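Local coordinates for transcription regulator AsnC/Lrp ligand binding domain-containing protein (Sulfolobus tokodaii, PDB 2ZBC) that probably acts as a stand-alone amino-acid-sensing module of the Lrp/AsnC regulator family, binding isoleucine between its subunits, at residues I5-T10 with G36-V41. Sequence-based numbering, arbitrary orientation.
Sequences IVLINT and GVYDIV. With ILE (isoleucine), chain J.
Residues 5-10 of strand 3-10 pair antiparallel with the start of strand 40-45, and a classic beta bulge opens the pairing where Asp39 and Ile40 both face Ile8. Ile8 N donates to Ile40 O at 2.7 Å, nearly straight at 167°. Ile8 O accepts two bonds in its carbonyl plane, from Asp39 N and Ile40 N. The carboxylate of Asp39 reaches in two directions. Asp39 OD2 uses the anti lone pair to accept from Thr10 N at 2.9 Å, and it also forms a salt bridge with Arg61 of a third subunit. Asp39 OD1 takes the amino group of the bound isoleucine, 2.8 Å from the ligand N. Gly36 N bonds the ligand O, and Gly36 O accepts from the ligand N. Val34 O, with Thr69 OG1 and Thr71 N of the third subunit, adds further bonds, consistent with an effector site of a RAM module. An alanine at Asp39 removes the carboxylate, and would probably weaken the hold on the ligand amino group and the tie to Arg61 of the third subunit. Leu7 CD1 makes a CH-pi contact over one face of the Tyr38 ring, 3.9 Å from its centroid. Val37 CG1 lies against the opposite face, offset toward the rim. Leu7 CD2 runs beside Val41 CG2, 3.8 Å away. Ile8 and Ile40 lie side by side on the other sheet face, where helix 15-22 packs through Leu22 and Val18. On the Leu7 face, Tyr38 OH hydrogen-bonds Tyr38 OH of a second subunit. Strand 66-75 flanks strand 3-10, and strand 28-34 lies beyond strand 40-45.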
loop_
_atom_site.group_PDB
_atom_site.type_symbol
_atom_site.label_atom_id
_atom_site.label_comp_id
_atom_site.label_asym_id
_atom_site.label_seq_id
_atom_site.Cartn_x
_atom_site.Cartn_y
_atom_site.Cartn_z
ATOM N N ILE A 5 17.977 0.001 -7.673
ATOM C CA ILE A 5 17.603 1.182 -6.942
ATOM C C ILE A 5 16.904 0.730 -5.695
ATOM O O ILE A 5 15.969 -0.083 -5.801
ATOM C CB ILE A 5 16.681 1.991 -7.785
ATOM C CG1 ILE A 5 17.326 2.484 -9.064
ATOM C CG2 ILE A 5 16.121 3.226 -7.000
ATOM C CD1 ILE A 5 18.335 3.446 -8.875
ATOM N N VAL A 6 17.367 1.198 -4.512
ATOM C CA VAL A 6 16.825 0.770 -3.248
ATOM C C VAL A 6 16.116 1.940 -2.574
ATOM O O VAL A 6 16.699 3.006 -2.409
ATOM C CB VAL A 6 17.922 0.237 -2.314
ATOM C CG1 VAL A 6 17.334 -0.304 -1.058
ATOM C CG2 VAL A 6 18.735 -0.891 -3.018
ATOM N N LEU A 7 14.861 1.733 -2.227
ATOM C CA LEU A 7 14.065 2.741 -1.530
ATOM C C LEU A 7 14.142 2.426 -0.013
ATOM O O LEU A 7 13.817 1.303 0.429
ATOM C CB LEU A 7 12.610 2.718 -2.002
ATOM C CG LEU A 7 12.443 2.817 -3.535
ATOM C CD1 LEU A 7 11.042 2.587 -3.974
ATOM C CD2 LEU A 7 12.971 4.166 -3.990
ATOM N N ILE A 8 14.606 3.374 0.776
ATOM C CA ILE A 8 14.864 3.093 2.192
ATOM C C ILE A 8 13.879 3.892 3.020
ATOM O O ILE A 8 13.669 5.066 2.731
ATOM C CB ILE A 8 16.282 3.498 2.514
ATOM C CG1 ILE A 8 17.289 2.644 1.712
ATOM C CG2 ILE A 8 16.583 3.259 3.959
ATOM C CD1 ILE A 8 18.694 3.144 1.885
ATOM N N ASN A 9 13.324 3.287 4.070
ATOM C CA ASN A 9 12.599 4.018 5.102
ATOM C C ASN A 9 13.431 3.906 6.316
ATOM O O ASN A 9 13.905 2.796 6.662
ATOM C CB ASN A 9 11.178 3.483 5.404
ATOM C CG ASN A 9 10.145 3.985 4.372
ATOM O OD1 ASN A 9 9.382 4.998 4.580
ATOM N ND2 ASN A 9 10.092 3.269 3.273
ATOM N N THR A 10 13.557 5.025 7.030
ATOM C CA THR A 10 14.342 5.043 8.281
ATOM C C THR A 10 13.398 5.157 9.489
ATOM O O THR A 10 12.224 5.423 9.316
ATOM C CB THR A 10 15.298 6.240 8.332
ATOM O OG1 THR A 10 14.584 7.484 8.316
ATOM C CG2 THR A 10 16.170 6.286 7.098
ATOM N N GLY A 36 8.121 12.035 0.673
ATOM C CA GLY A 36 6.987 11.183 0.381
ATOM C C GLY A 36 7.128 9.882 1.120
ATOM O O GLY A 36 7.712 9.771 2.206
ATOM N N VAL A 37 6.495 8.866 0.544
ATOM C CA VAL A 37 6.348 7.617 1.279
ATOM C C VAL A 37 7.657 6.849 1.622
ATOM O O VAL A 37 7.695 6.046 2.536
ATOM C CB VAL A 37 5.249 6.775 0.649
ATOM C CG1 VAL A 37 5.672 6.110 -0.568
ATOM C CG2 VAL A 37 4.678 5.789 1.702
ATOM N N TYR A 38 8.721 7.131 0.898
ATOM C CA TYR A 38 10.065 6.660 1.198
ATOM C C TYR A 38 10.952 7.861 1.576
ATOM O O TYR A 38 10.598 9.033 1.321
ATOM C CB TYR A 38 10.667 5.917 -0.068
ATOM C CG TYR A 38 9.726 4.920 -0.634
ATOM C CD1 TYR A 38 9.561 3.685 -0.047
ATOM C CD2 TYR A 38 8.974 5.218 -1.766
ATOM C CE1 TYR A 38 8.692 2.810 -0.564
ATOM C CE2 TYR A 38 8.101 4.338 -2.285
ATOM C CZ TYR A 38 7.948 3.136 -1.671
ATOM O OH TYR A 38 6.986 2.304 -2.202
ATOM N N ASP A 39 12.058 7.563 2.246
ATOM C CA ASP A 39 12.884 8.544 2.858
ATOM C C ASP A 39 14.199 8.736 2.163
ATOM O O ASP A 39 14.678 9.890 2.107
ATOM C CB ASP A 39 13.208 8.132 4.234
ATOM C CG ASP A 39 11.936 8.012 5.104
ATOM O OD1 ASP A 39 10.969 8.736 4.801
ATOM O OD2 ASP A 39 11.867 7.180 6.027
ATOM N N ILE A 40 14.777 7.647 1.652
ATOM C CA ILE A 40 16.022 7.751 0.881
ATOM C C ILE A 40 15.999 6.830 -0.335
ATOM O O ILE A 40 15.434 5.720 -0.288
ATOM C CB ILE A 40 17.193 7.288 1.756
ATOM C CG1 ILE A 40 17.354 8.144 3.019
ATOM C CG2 ILE A 40 18.486 7.190 0.995
ATOM C CD1 ILE A 40 18.432 7.685 3.959
ATOM N N VAL A 41 16.625 7.297 -1.423
ATOM C CA VAL A 41 16.691 6.546 -2.695
ATOM C C VAL A 41 18.169 6.374 -2.916
ATOM O O VAL A 41 18.890 7.330 -2.880
ATOM C CB VAL A 41 16.062 7.289 -3.884
ATOM C CG1 VAL A 41 16.359 6.515 -5.177
ATOM C CG2 VAL A 41 14.640 7.572 -3.694
HETATM N N ILE J . 10.019 10.948 3.469
HETATM C CA ILE J . 9.772 11.731 4.726
HETATM C C ILE J . 8.570 12.576 4.636
HETATM O O ILE J . 8.066 12.723 3.501
HETATM C CB ILE J . 11.003 12.542 5.162
HETATM C CG1 ILE J . 11.251 13.796 4.297
HETATM C CG2 ILE J . 12.184 11.672 5.251
HETATM C CD1 ILE J . 12.367 14.707 4.844
HETATM O OXT ILE J . 8.148 12.985 5.726
#